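Local atomic coordinates of fimbrium subunit Fim1C (Bacteroides vulgatus, PDB entry 4QB7), a protein that is probably a component of the fimbrium tip, at the end of cell-surface filaments that mediate adhesion and biofilm formation. Residues 123-128 with 203-208; 166-171 with 269-274; 273-278 with 319-324; 323-328 with 342-347. All blocks are in the same frame, centred on the assembly; numbering follows the deposited sequence.

Contact 1 (123-128 with 203-208). With SO4 (sulfate ion), chain Q.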
loop_
_atom_site.group_PDB
_atom_site.type_symbol
_atom_site.label_atom_id
_atom_site.label_comp_id
_atom_site.label_asym_id
_atom_site.label_seq_id
_atom_site.Cartn_x
_atom_site.Cartn_y
_atom_site.Cartn_z
ATOM N N THR A 123 11.968 -3.311 13.805
ATOM C CA THR A 123 12.030 -2.766 12.441
ATOM C C THR A 123 11.610 -3.857 11.461
ATOM O O THR A 123 11.591 -5.047 11.821
ATOM C CB THR A 123 13.414 -2.156 12.046
ATOM O OG1 THR A 123 14.418 -3.167 11.912
ATOM C CG2 THR A 123 13.886 -1.073 12.980
ATOM N N ILE A 124 11.241 -3.429 10.237
ATOM C CA ILE A 124 10.870 -4.243 9.095
ATOM C C ILE A 124 11.604 -3.721 7.878
ATOM O O ILE A 124 11.510 -2.529 7.582
ATOM C CB ILE A 124 9.343 -4.232 8.840
ATOM C CG1 ILE A 124 8.576 -5.115 9.839
ATOM C CG2 ILE A 124 9.001 -4.606 7.379
ATOM C CD1 ILE A 124 7.090 -4.915 9.767
ATOM N N THR A 125 12.339 -4.606 7.180
ATOM C CA THR A 125 12.931 -4.330 5.882
ATOM C C THR A 125 11.922 -4.902 4.883
ATOM O O THR A 125 11.604 -6.104 4.926
ATOM C CB THR A 125 14.336 -4.888 5.755
ATOM O OG1 THR A 125 15.144 -4.254 6.736
ATOM C CG2 THR A 125 14.928 -4.653 4.351
ATOM N N PHE A 126 11.376 -4.024 4.034
ATOM C CA PHE A 126 10.325 -4.402 3.114
ATOM C C PHE A 126 10.684 -4.101 1.648
ATOM O O PHE A 126 11.196 -3.023 1.330
ATOM C CB PHE A 126 9.048 -3.658 3.528
ATOM C CG PHE A 126 7.805 -3.906 2.702
ATOM C CD1 PHE A 126 7.076 -5.082 2.847
ATOM C CD2 PHE A 126 7.321 -2.931 1.838
ATOM C CE1 PHE A 126 5.929 -5.305 2.090
ATOM C CE2 PHE A 126 6.165 -3.152 1.094
ATOM C CZ PHE A 126 5.477 -4.338 1.223
ATOM N N GLU A 127 10.407 -5.085 0.767
ATOM C CA GLU A 127 10.586 -5.009 -0.685
ATOM C C GLU A 127 9.225 -5.090 -1.359
ATOM O O GLU A 127 8.385 -5.898 -0.963
ATOM C CB GLU A 127 11.514 -6.112 -1.215
ATOM C CG GLU A 127 12.078 -5.780 -2.587
ATOM C CD GLU A 127 12.711 -6.888 -3.409
ATOM O OE1 GLU A 127 13.113 -7.926 -2.836
ATOM O OE2 GLU A 127 12.817 -6.703 -4.642
ATOM N N VAL A 128 8.995 -4.233 -2.342
ATOM C CA VAL A 128 7.752 -4.182 -3.110
ATOM C C VAL A 128 7.735 -5.354 -4.100
ATOM O O VAL A 128 8.687 -5.535 -4.859
ATOM C CB VAL A 128 7.573 -2.813 -3.816
ATOM C CG1 VAL A 128 6.308 -2.788 -4.654
ATOM C CG2 VAL A 128 7.547 -1.679 -2.801
ATOM N N TYR A 203 11.488 4.298 -3.440
ATOM C CA TYR A 203 12.164 3.108 -2.940
ATOM C C TYR A 203 11.464 1.851 -3.399
ATOM O O TYR A 203 10.222 1.804 -3.409
ATOM C CB TYR A 203 12.191 3.078 -1.388
ATOM C CG TYR A 203 12.980 4.163 -0.693
ATOM C CD1 TYR A 203 14.197 4.601 -1.200
ATOM C CD2 TYR A 203 12.556 4.688 0.528
ATOM C CE1 TYR A 203 14.935 5.590 -0.558
ATOM C CE2 TYR A 203 13.284 5.689 1.177
ATOM C CZ TYR A 203 14.472 6.135 0.626
ATOM O OH TYR A 203 15.212 7.121 1.229
ATOM N N ASN A 204 12.247 0.800 -3.692
ATOM C CA ASN A 204 11.651 -0.501 -3.969
ATOM C C ASN A 204 11.900 -1.383 -2.750
ATOM O O ASN A 204 11.204 -2.367 -2.552
ATOM C CB ASN A 204 12.166 -1.124 -5.261
ATOM C CG ASN A 204 13.573 -1.592 -5.186
ATOM O OD1 ASN A 204 14.457 -0.891 -4.710
ATOM N ND2 ASN A 204 13.785 -2.825 -5.574
ATOM N N LYS A 205 12.882 -0.997 -1.917
ATOM C CA LYS A 205 13.260 -1.683 -0.687
ATOM C C LYS A 205 13.573 -0.614 0.360
ATOM O O LYS A 205 14.251 0.354 0.028
ATOM C CB LYS A 205 14.451 -2.626 -0.946
ATOM C CG LYS A 205 14.518 -3.783 0.042
ATOM C CD LYS A 205 15.795 -4.616 -0.103
ATOM C CE LYS A 205 15.747 -5.901 0.693
ATOM N NZ LYS A 205 16.927 -6.754 0.409
ATOM N N ALA A 206 13.031 -0.735 1.595
ATOM C CA ALA A 206 13.240 0.279 2.644
ATOM C C ALA A 206 13.003 -0.276 4.070
ATOM O O ALA A 206 12.434 -1.367 4.234
ATOM C CB ALA A 206 12.336 1.485 2.395
ATOM N N VAL A 207 13.439 0.488 5.107
ATOM C CA VAL A 207 13.306 0.069 6.502
ATOM C C VAL A 207 12.186 0.879 7.182
ATOM O O VAL A 207 12.169 2.099 7.083
ATOM C CB VAL A 207 14.669 0.162 7.262
ATOM C CG1 VAL A 207 14.542 -0.244 8.737
ATOM C CG2 VAL A 207 15.738 -0.684 6.572
ATOM N N TYR A 208 11.222 0.187 7.794
ATOM C CA TYR A 208 10.124 0.784 8.551
ATOM C C TYR A 208 10.479 0.658 10.024
ATOM O O TYR A 208 10.771 -0.444 10.500
ATOM C CB TYR A 208 8.758 0.120 8.239
ATOM C CG TYR A 208 7.648 0.588 9.159
ATOM C CD1 TYR A 208 6.955 1.774 8.911
ATOM C CD2 TYR A 208 7.301 -0.142 10.295
ATOM C CE1 TYR A 208 5.969 2.234 9.789
ATOM C CE2 TYR A 208 6.338 0.322 11.191
ATOM C CZ TYR A 208 5.677 1.508 10.938
ATOM O OH TYR A 208 4.740 1.931 11.844
HETATM S S SO4 Q . 15.794 8.552 4.512
HETATM O O1 SO4 Q . 15.881 9.870 3.863
HETATM O O2 SO4 Q . 17.110 7.895 4.537
HETATM O O3 SO4 Q . 15.307 8.727 5.885
HETATM O O4 SO4 Q . 14.837 7.738 3.770
#

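Contact 2 (166-171 with 269-274)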
loop_
_atom_site.group_PDB
_atom_site.type_symbol
_atom_site.label_atom_id
_atom_site.label_comp_id
_atom_site.label_asym_id
_atom_site.label_seq_id
_atom_site.Cartn_x
_atom_site.Cartn_y
_atom_site.Cartn_z
ATOM N N HIS A 166 -2.305 1.483 7.819
ATOM C CA HIS A 166 -1.676 1.270 6.501
ATOM C C HIS A 166 -0.464 2.191 6.398
ATOM O O HIS A 166 -0.603 3.425 6.466
ATOM C CB HIS A 166 -2.677 1.509 5.379
ATOM C CG HIS A 166 -3.852 0.572 5.418
ATOM N ND1 HIS A 166 -3.803 -0.681 4.828
ATOM C CD2 HIS A 166 -5.078 0.747 5.952
ATOM C CE1 HIS A 166 -4.993 -1.223 5.025
ATOM N NE2 HIS A 166 -5.793 -0.403 5.697
ATOM N N VAL A 167 0.739 1.592 6.359
ATOM C CA VAL A 167 1.996 2.346 6.404
ATOM C C VAL A 167 2.564 2.636 5.003
ATOM O O VAL A 167 3.582 3.322 4.884
ATOM C CB VAL A 167 3.026 1.651 7.314
ATOM C CG1 VAL A 167 2.484 1.548 8.737
ATOM C CG2 VAL A 167 3.433 0.278 6.774
ATOM N N LEU A 168 1.900 2.144 3.953
ATOM C CA LEU A 168 2.304 2.370 2.560
ATOM C C LEU A 168 1.436 3.485 1.937
ATOM O O LEU A 168 0.640 4.119 2.641
ATOM C CB LEU A 168 2.127 1.054 1.748
ATOM C CG LEU A 168 2.921 -0.165 2.155
ATOM C CD1 LEU A 168 2.587 -1.323 1.271
ATOM C CD2 LEU A 168 4.407 0.099 2.101
ATOM N N THR A 169 1.603 3.729 0.628
ATOM C CA THR A 169 0.759 4.653 -0.110
ATOM C C THR A 169 -0.093 3.810 -1.069
ATOM O O THR A 169 0.393 2.817 -1.641
ATOM C CB THR A 169 1.552 5.779 -0.788
ATOM O OG1 THR A 169 0.628 6.775 -1.203
ATOM C CG2 THR A 169 2.355 5.328 -1.974
ATOM N N GLN A 170 -1.365 4.161 -1.199
ATOM C CA GLN A 170 -2.223 3.470 -2.151
ATOM C C GLN A 170 -2.514 4.332 -3.388
ATOM O O GLN A 170 -2.850 5.509 -3.238
ATOM C CB GLN A 170 -3.547 3.061 -1.511
ATOM C CG GLN A 170 -4.283 2.051 -2.374
ATOM C CD GLN A 170 -5.681 1.790 -1.929
ATOM O OE1 GLN A 170 -6.604 1.743 -2.729
ATOM N NE2 GLN A 170 -5.882 1.566 -0.660
ATOM N N ILE A 171 -2.379 3.748 -4.599
ATOM C CA ILE A 171 -2.808 4.349 -5.870
ATOM C C ILE A 171 -4.103 3.609 -6.123
ATOM O O ILE A 171 -4.071 2.466 -6.608
ATOM C CB ILE A 171 -1.786 4.310 -7.050
ATOM C CG1 ILE A 171 -0.395 4.886 -6.678
ATOM C CG2 ILE A 171 -2.346 4.983 -8.281
ATOM C CD1 ILE A 171 -0.383 6.156 -5.706
ATOM N N TYR A 269 0.213 -0.593 -4.102
ATOM C CA TYR A 269 0.694 -0.265 -2.746
ATOM C C TYR A 269 2.181 -0.115 -2.770
ATOM O O TYR A 269 2.903 -1.106 -2.900
ATOM C CB TYR A 269 0.284 -1.342 -1.707
ATOM C CG TYR A 269 -1.147 -1.805 -1.825
ATOM C CD1 TYR A 269 -2.198 -0.992 -1.420
ATOM C CD2 TYR A 269 -1.454 -3.051 -2.362
ATOM C CE1 TYR A 269 -3.525 -1.408 -1.537
ATOM C CE2 TYR A 269 -2.781 -3.490 -2.461
ATOM C CZ TYR A 269 -3.811 -2.657 -2.058
ATOM O OH TYR A 269 -5.116 -3.044 -2.201
ATOM N N PHE A 270 2.650 1.121 -2.624
ATOM C CA PHE A 270 4.082 1.436 -2.688
ATOM C C PHE A 270 4.641 1.931 -1.370
ATOM O O PHE A 270 3.880 2.481 -0.578
ATOM C CB PHE A 270 4.299 2.556 -3.734
ATOM C CG PHE A 270 4.179 2.147 -5.179
ATOM C CD1 PHE A 270 5.237 1.529 -5.831
ATOM C CD2 PHE A 270 3.015 2.391 -5.893
ATOM C CE1 PHE A 270 5.121 1.140 -7.170
ATOM C CE2 PHE A 270 2.916 2.037 -7.243
ATOM C CZ PHE A 270 3.967 1.411 -7.870
ATOM N N ILE A 271 5.998 1.813 -1.178
ATOM C CA ILE A 271 6.727 2.444 -0.079
ATOM C C ILE A 271 6.519 3.957 -0.352
ATOM O O ILE A 271 6.694 4.399 -1.506
ATOM C CB ILE A 271 8.213 2.009 0.012
ATOM C CG1 ILE A 271 8.342 0.501 0.289
ATOM C CG2 ILE A 271 8.944 2.809 1.087
ATOM C CD1 ILE A 271 9.641 -0.079 -0.038
ATOM N N PRO A 272 5.999 4.728 0.634
ATOM C CA PRO A 272 5.684 6.142 0.360
ATOM C C PRO A 272 6.921 6.997 0.071
ATOM O O PRO A 272 8.060 6.578 0.342
ATOM C CB PRO A 272 4.975 6.591 1.645
ATOM C CG PRO A 272 5.508 5.709 2.692
ATOM C CD PRO A 272 5.712 4.379 2.043
ATOM N N VAL A 273 6.701 8.186 -0.493
ATOM C CA VAL A 273 7.795 9.128 -0.753
ATOM C C VAL A 273 7.763 10.150 0.395
ATOM O O VAL A 273 6.703 10.711 0.685
ATOM C CB VAL A 273 7.718 9.795 -2.165
ATOM C CG1 VAL A 273 8.831 10.808 -2.344
ATOM C CG2 VAL A 273 7.794 8.747 -3.270
ATOM N N ASN A 274 8.901 10.361 1.066
ATOM C CA ASN A 274 9.045 11.309 2.179
ATOM C C ASN A 274 7.974 11.122 3.245
ATOM O O ASN A 274 7.455 12.102 3.785
ATOM C CB ASN A 274 9.048 12.748 1.675
ATOM C CG ASN A 274 10.229 13.050 0.819
ATOM O OD1 ASN A 274 11.365 12.678 1.128
ATOM N ND2 ASN A 274 9.976 13.708 -0.291
#

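Contact 3 (273-278 with 319-324)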
loop_
_atom_site.group_PDB
_atom_site.type_symbol
_atom_site.label_atom_id
_atom_site.label_comp_id
_atom_site.label_asym_id
_atom_site.label_seq_id
_atom_site.Cartn_x
_atom_site.Cartn_y
_atom_site.Cartn_z
ATOM N N VAL A 273 6.701 8.186 -0.493
ATOM C CA VAL A 273 7.795 9.128 -0.753
ATOM C C VAL A 273 7.763 10.150 0.395
ATOM O O VAL A 273 6.703 10.711 0.685
ATOM C CB VAL A 273 7.718 9.795 -2.165
ATOM C CG1 VAL A 273 8.831 10.808 -2.344
ATOM C CG2 VAL A 273 7.794 8.747 -3.270
ATOM N N ASN A 274 8.901 10.361 1.066
ATOM C CA ASN A 274 9.045 11.309 2.179
ATOM C C ASN A 274 7.974 11.122 3.245
ATOM O O ASN A 274 7.455 12.102 3.785
ATOM C CB ASN A 274 9.048 12.748 1.675
ATOM C CG ASN A 274 10.229 13.050 0.819
ATOM O OD1 ASN A 274 11.365 12.678 1.128
ATOM N ND2 ASN A 274 9.976 13.708 -0.291
ATOM N N ASN A 275 7.658 9.851 3.545
ATOM C CA ASN A 275 6.668 9.455 4.521
ATOM C C ASN A 275 5.337 10.178 4.296
ATOM O O ASN A 275 4.748 10.016 3.232
ATOM C CB ASN A 275 7.182 9.640 5.952
ATOM C CG ASN A 275 8.214 8.606 6.295
ATOM O OD1 ASN A 275 7.893 7.446 6.531
ATOM N ND2 ASN A 275 9.480 8.975 6.208
ATOM N N LYS A 276 4.832 10.927 5.299
ATOM C CA LYS A 276 3.505 11.554 5.204
ATOM C C LYS A 276 3.493 12.855 4.354
ATOM O O LYS A 276 2.417 13.390 4.067
ATOM C CB LYS A 276 2.931 11.782 6.614
ATOM C CG LYS A 276 1.936 10.675 6.993
ATOM C CD LYS A 276 1.834 10.385 8.495
ATOM C CE LYS A 276 0.950 9.177 8.797
ATOM N NZ LYS A 276 0.801 8.939 10.264
ATOM N N ASN A 277 4.667 13.294 3.876
ATOM C CA ASN A 277 4.810 14.520 3.093
ATOM C C ASN A 277 4.689 14.358 1.570
ATOM O O ASN A 277 4.353 15.332 0.900
ATOM C CB ASN A 277 6.151 15.152 3.394
ATOM C CG ASN A 277 6.220 15.758 4.760
ATOM O OD1 ASN A 277 5.213 16.182 5.349
ATOM N ND2 ASN A 277 7.426 15.847 5.267
ATOM N N GLY A 278 5.018 13.184 1.046
ATOM C CA GLY A 278 4.976 12.929 -0.379
ATOM C C GLY A 278 6.104 13.554 -1.179
ATOM O O GLY A 278 7.046 14.141 -0.630
ATOM N N PHE A 319 2.104 10.341 -3.324
ATOM C CA PHE A 319 2.642 9.085 -2.812
ATOM C C PHE A 319 2.882 9.264 -1.283
ATOM O O PHE A 319 3.929 8.885 -0.746
ATOM C CB PHE A 319 3.885 8.621 -3.594
ATOM C CG PHE A 319 3.644 7.720 -4.785
ATOM C CD1 PHE A 319 2.765 8.094 -5.800
ATOM C CD2 PHE A 319 4.395 6.560 -4.964
ATOM C CE1 PHE A 319 2.633 7.311 -6.969
ATOM C CE2 PHE A 319 4.257 5.778 -6.130
ATOM C CZ PHE A 319 3.367 6.152 -7.114
ATOM N N LYS A 320 1.881 9.864 -0.595
ATOM C CA LYS A 320 1.895 10.131 0.849
ATOM C C LYS A 320 1.581 8.872 1.657
ATOM O O LYS A 320 0.631 8.144 1.331
ATOM C CB LYS A 320 0.860 11.207 1.218
ATOM C CG LYS A 320 1.175 12.619 0.784
ATOM C CD LYS A 320 -0.008 13.551 1.072
ATOM C CE LYS A 320 0.488 14.857 1.634
ATOM N NZ LYS A 320 -0.523 15.934 1.524
ATOM N N LYS A 321 2.346 8.640 2.735
ATOM C CA LYS A 321 2.108 7.526 3.662
ATOM C C LYS A 321 0.703 7.609 4.242
ATOM O O LYS A 321 0.265 8.688 4.650
ATOM C CB LYS A 321 3.138 7.582 4.793
ATOM C CG LYS A 321 3.139 6.404 5.721
ATOM C CD LYS A 321 4.337 6.495 6.669
ATOM C CE LYS A 321 4.220 5.579 7.870
ATOM N NZ LYS A 321 3.076 5.950 8.719
ATOM N N GLY A 322 0.005 6.483 4.247
ATOM C CA GLY A 322 -1.333 6.385 4.807
ATOM C C GLY A 322 -2.416 7.138 4.063
ATOM O O GLY A 322 -3.478 7.408 4.639
ATOM N N THR A 323 -2.170 7.459 2.771
ATOM C CA THR A 323 -3.106 8.151 1.879
ATOM C C THR A 323 -3.471 7.244 0.713
ATOM O O THR A 323 -2.612 6.517 0.214
ATOM C CB THR A 323 -2.480 9.468 1.388
ATOM O OG1 THR A 323 -2.155 10.272 2.507
ATOM C CG2 THR A 323 -3.399 10.278 0.510
ATOM N N LYS A 324 -4.749 7.291 0.293
ATOM C CA LYS A 324 -5.292 6.675 -0.926
ATOM C C LYS A 324 -5.306 7.767 -2.007
ATOM O O LYS A 324 -6.034 8.749 -1.849
ATOM C CB LYS A 324 -6.731 6.123 -0.733
ATOM C CG LYS A 324 -6.866 4.911 0.166
ATOM C CD LYS A 324 -8.167 4.141 -0.090
ATOM C CE LYS A 324 -9.339 4.605 0.741
ATOM N NZ LYS A 324 -10.605 3.980 0.280
#

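Contact 4 (323-328 with 342-347)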
loop_
_atom_site.group_PDB
_atom_site.type_symbol
_atom_site.label_atom_id
_atom_site.label_comp_id
_atom_site.label_asym_id
_atom_site.label_seq_id
_atom_site.Cartn_x
_atom_site.Cartn_y
_atom_site.Cartn_z
ATOM N N THR A 323 -2.170 7.459 2.771
ATOM C CA THR A 323 -3.106 8.151 1.879
ATOM C C THR A 323 -3.471 7.244 0.713
ATOM O O THR A 323 -2.612 6.517 0.214
ATOM C CB THR A 323 -2.480 9.468 1.388
ATOM O OG1 THR A 323 -2.155 10.272 2.507
ATOM C CG2 THR A 323 -3.399 10.278 0.510
ATOM N N LYS A 324 -4.749 7.291 0.293
ATOM C CA LYS A 324 -5.292 6.675 -0.926
ATOM C C LYS A 324 -5.306 7.767 -2.007
ATOM O O LYS A 324 -6.034 8.749 -1.849
ATOM C CB LYS A 324 -6.731 6.123 -0.733
ATOM C CG LYS A 324 -6.866 4.911 0.166
ATOM C CD LYS A 324 -8.167 4.141 -0.090
ATOM C CE LYS A 324 -9.339 4.605 0.741
ATOM N NZ LYS A 324 -10.605 3.980 0.280
ATOM N N HIS A 325 -4.517 7.624 -3.086
ATOM C CA HIS A 325 -4.510 8.613 -4.181
ATOM C C HIS A 325 -5.273 8.108 -5.399
ATOM O O HIS A 325 -5.080 6.964 -5.832
ATOM C CB HIS A 325 -3.088 8.991 -4.622
ATOM C CG HIS A 325 -2.228 9.615 -3.562
ATOM N ND1 HIS A 325 -2.224 10.981 -3.353
ATOM C CD2 HIS A 325 -1.288 9.050 -2.766
ATOM C CE1 HIS A 325 -1.328 11.195 -2.402
ATOM N NE2 HIS A 325 -0.723 10.066 -2.037
ATOM N N THR A 326 -6.159 8.956 -5.929
ATOM C CA THR A 326 -6.868 8.719 -7.193
ATOM C C THR A 326 -6.473 9.838 -8.108
ATOM O O THR A 326 -6.754 11.003 -7.791
ATOM C CB THR A 326 -8.405 8.644 -7.053
ATOM O OG1 THR A 326 -8.782 7.621 -6.132
ATOM C CG2 THR A 326 -9.101 8.450 -8.411
ATOM N N TYR A 327 -5.804 9.520 -9.217
ATOM C CA TYR A 327 -5.428 10.561 -10.177
ATOM C C TYR A 327 -6.472 10.662 -11.258
ATOM O O TYR A 327 -6.846 9.643 -11.852
ATOM C CB TYR A 327 -4.067 10.285 -10.802
ATOM C CG TYR A 327 -2.931 10.155 -9.822
ATOM C CD1 TYR A 327 -2.504 11.247 -9.069
ATOM C CD2 TYR A 327 -2.225 8.961 -9.702
ATOM C CE1 TYR A 327 -1.460 11.128 -8.151
ATOM C CE2 TYR A 327 -1.161 8.835 -8.802
ATOM C CZ TYR A 327 -0.790 9.920 -8.023
ATOM O OH TYR A 327 0.269 9.817 -7.153
ATOM N N VAL A 328 -6.985 11.879 -11.493
ATOM C CA VAL A 328 -7.942 12.102 -12.572
ATOM C C VAL A 328 -7.216 12.894 -13.643
ATOM O O VAL A 328 -6.756 14.008 -13.383
ATOM C CB VAL A 328 -9.254 12.761 -12.098
ATOM C CG1 VAL A 328 -10.219 12.981 -13.267
ATOM C CG2 VAL A 328 -9.906 11.927 -10.993
ATOM N N ASP A 342 -4.995 15.229 -8.161
ATOM C CA ASP A 342 -4.675 14.221 -7.158
ATOM C C ASP A 342 -5.769 14.266 -6.104
ATOM O O ASP A 342 -5.793 15.171 -5.268
ATOM C CB ASP A 342 -3.282 14.501 -6.558
ATOM C CG ASP A 342 -2.677 13.442 -5.664
ATOM O OD1 ASP A 342 -3.384 12.473 -5.318
ATOM O OD2 ASP A 342 -1.489 13.582 -5.310
ATOM N N ASN A 343 -6.714 13.347 -6.186
ATOM C CA ASN A 343 -7.780 13.279 -5.195
ATOM C C ASN A 343 -7.322 12.371 -4.074
ATOM O O ASN A 343 -7.045 11.187 -4.316
ATOM C CB ASN A 343 -9.082 12.801 -5.830
ATOM C CG ASN A 343 -9.578 13.723 -6.913
ATOM O OD1 ASN A 343 -10.017 13.282 -7.959
ATOM N ND2 ASN A 343 -9.533 15.022 -6.690
HETATM N N MSE A 344 -7.175 12.921 -2.864
HETATM C CA MSE A 344 -6.653 12.128 -1.740
HETATM C C MSE A 344 -7.705 11.825 -0.671
HETATM O O MSE A 344 -8.614 12.606 -0.438
HETATM C CB MSE A 344 -5.462 12.846 -1.091
HETATM C CG MSE A 344 -4.396 13.289 -2.083
HETATM SE SE MSE A 344 -3.242 14.476 -1.161
HETATM C CE MSE A 344 -2.431 15.280 -2.495
ATOM N N GLU A 345 -7.556 10.691 -0.028
ATOM C CA GLU A 345 -8.372 10.169 1.075
ATOM C C GLU A 345 -7.467 9.602 2.121
ATOM O O GLU A 345 -6.393 9.087 1.798
ATOM C CB GLU A 345 -9.266 9.029 0.588
ATOM C CG GLU A 345 -10.743 9.324 0.464
ATOM C CD GLU A 345 -11.501 8.107 -0.040
ATOM O OE1 GLU A 345 -11.546 7.908 -1.277
ATOM O OE2 GLU A 345 -11.973 7.307 0.804
ATOM N N GLY A 346 -7.920 9.619 3.358
ATOM C CA GLY A 346 -7.213 8.964 4.440
ATOM C C GLY A 346 -7.379 7.478 4.215
ATOM O O GLY A 346 -8.471 7.017 3.854
ATOM N N TRP A 347 -6.285 6.736 4.320
ATOM C CA TRP A 347 -6.372 5.306 4.100
ATOM C C TRP A 347 -6.752 4.636 5.412
ATOM O O TRP A 347 -5.877 4.341 6.251
ATOM C CB TRP A 347 -5.063 4.777 3.531
ATOM C CG TRP A 347 -5.095 3.371 3.021
ATOM C CD1 TRP A 347 -6.133 2.486 3.053
ATOM C CD2 TRP A 347 -3.996 2.681 2.440
ATOM N NE1 TRP A 347 -5.743 1.279 2.522
ATOM C CE2 TRP A 347 -4.432 1.371 2.138
ATOM C CE3 TRP A 347 -2.662 3.032 2.181
ATOM C CZ2 TRP A 347 -3.597 0.430 1.539
ATOM C CZ3 TRP A 347 -1.827 2.088 1.618
ATOM C CH2 TRP A 347 -2.294 0.801 1.305
HETATM O O HOH W 1 -8.823 8.286 -3.287
#

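Contact 1 (123-128 with 203-208)
Ile124 with Tyr208, and Phe126 with Ala206, make antiparallel hydrogen-bonded pairs, each closed by two backbone bonds. Tyr208 N reaches Ile124 O at 2.7 Å, and Phe126 N reaches Ala206 O at 2.9 Å, both nearly straight. A fifth bond, Val128 N to Asn204 O (2.9 Å), carries the ladder past the end of strand 123-127, to where the partner turns a corner.

Side-chain packing differs between the faces. On one, Val207 CG2 lies 3.6 Å from Thr125 OG1, and the extended chain of Lys205 brings CE to 4.0 Å from Thr125 CG2. Lys205 CG, anti to its backbone N (chi1 -155°), runs past Glu127 CB. The other face carries buried Ile124, Phe126, Ala206 and Tyr208; Trp215 covers Phe126 and Ala206, and Asp213 and Thr142 bind Tyr208 OH.

Just before the corner, Tyr203 OH donates a 2.6 Å hydrogen bond to O4 of a sulfate ion, probably from the crystallisation liquor, at the edge of the ring. A phenylalanine here would probably leave that oxygen without this hydroxyl donor.

The pairing thus rests on main-chain bonds, with a largely apolar, buried face on one side and a mixed face of Thr125, Val207, Lys205 and Glu127 on the other.

Contact 2 (166-171 with 269-274)
Thr169 and Phe270 form an antiparallel hydrogen-bonded pair, with Thr169 N giving a nearly straight 2.9 Å bond to Phe270 O and Phe270 N answering to Thr169 O. The threonine side chain is turned with OG1 anti to the backbone N (chi1 -167°), which places CG2 between N and the carbonyl carbon and 3.8 Å from Phe270 CB. OG1 itself donates to the carbonyl oxygen of Lys320.

On the opposite face of the sheet Gln170 and Tyr269 lie side by side and point the same way. With CG anti to the backbone N (chi1 -166°) and the chain extended, Gln170 sets CG 3.6 Å from Tyr269 CE1, while NE2 comes in at the ring edge; amide and ring planes are 74° apart.

Leu168 crosses Tyr269 at about a right angle and sends its two methyls different ways. CD1 rests 3.8 Å from Tyr269 CB, whereas CD2 lies by Phe270 O and, more loosely, by Ile271 CG1 (4.4 Å) and Pro272 CD. Ile171 CG1 meets the edge of the Phe270 ring at CD2, 4.3 Å away.

Strand 159-178 here has strand 259-270 as an antiparallel neighbour and strand 323-331 as a parallel one, through backbone bonds of Gln170 to Thr323 and His325. Trp215 of strand 214-217 covers Leu168, Ile271 and Pro272.

Contact 3 (273-278 with 319-324)
Lys320 and Lys321 open a type II beta turn that ends at Thr323 and leads into strand 323-331; they pack against the irregular loop 273-278 that follows strand 259-270. Two backbone bonds join the segments. Val273 N donates to Phe319 O at 2.9 Å, and beside it Val273 CG2 touches Phe319 CB. Lys321 N donates to Asn275 O at 2.8 Å, from well above the carbonyl plane (47°).

Lys321 has CG anti to the backbone N (chi1 -172°) and runs alongside Asn275, with CD 3.7 Å from Asn275 OD1, an oxygen that accepts a hydrogen bond from Trp215 N. Lys276 crosses the same chain, its CG 3.5 Å from Lys321 O. Lys320 instead passes the loop carbonyls, with CE 3.4 Å from Lys276 O.

The loop also ties itself together: Asn274 ND2 gives a 3.0 Å hydrogen bond to Gly278 O, which lies in the plane of the amide. Gly278 has a positive phi, and a CB on it would point toward segment 319-324, on the side of Lys320.

The tips of Lys276 and Lys321 bring two like charges close, NZ to NZ 4.1 Å. Asp213 makes a salt bridge with Lys321 and a long, weak ion pair with Lys276, and so probably offsets their repulsion at this junction of loop and turn.

Contact 4 (323-328 with 342-347)
His325 ND1 donates a 2.7 Å hydrogen bond to the syn lone pair of Asp342 OD1, on the more closely packed face of the hairpin formed by strands 323-331 and 338-346. The acceptor sits 17° out of the imidazole plane, and ring and carboxylate planes are 44° apart. Asp342 CG is anti to the backbone N (chi1 -170°), and it lies 3.6 Å from Tyr327 CE1. Thr318 OG1 binds both Asp342 OD2 and Tyr327 OH, while Lys320 N donates to His325 NE2. Toward the edge Met344, a selenomethionine in the crystal, lies beside the imidazole, and its CB meets Thr323 CG2 at 3.7 Å.

The other face is looser. Lys324 CG stands over the five-membered ring of Trp347, 4.0 Å from its centroid, in a CH-pi contact, but farther out Lys324 NZ and Glu345 OE2 make only a long salt bridge (3.6 Å). A water bridges Lys324 O and Thr326 OG1, with a weak bond to Glu345 OE1.

An alanine in place of Asp342 would probably leave His325 ND1 without its acceptor and the imidazole less fixed in rotation. Because NE2 accepts from a backbone N-H while ND1 donates, the imidazole is probably neutral, with its proton on ND1, and its two bonds link both hairpin strands to the preceding turn.

In the fold
The four contacts cluster around the middle of the protein, every pair touching except contacts 1 and 4. Contact 2 lies nearest the centre, its own centre about 6 Å from that of contact 3 and about 11 Å from those of contacts 1 and 4; the centres of contacts 1 and 4 are about 22 Å apart, on opposite sides of the chain's centre. Contacts 2 and 4 belong to the large mixed sheet, where strand 159-178 neighbours strands 259-270 and 323-331, whereas contact 1 is part of a separate antiparallel sheet. Along the sequence contacts 1 and 2 interleave, contact 3 shares Val273 and Asn274 with contact 2, and contact 4 shares Thr323 and Lys324 with contact 3. Ile271 and Val167 pack on contact 1, so two sheets meet here.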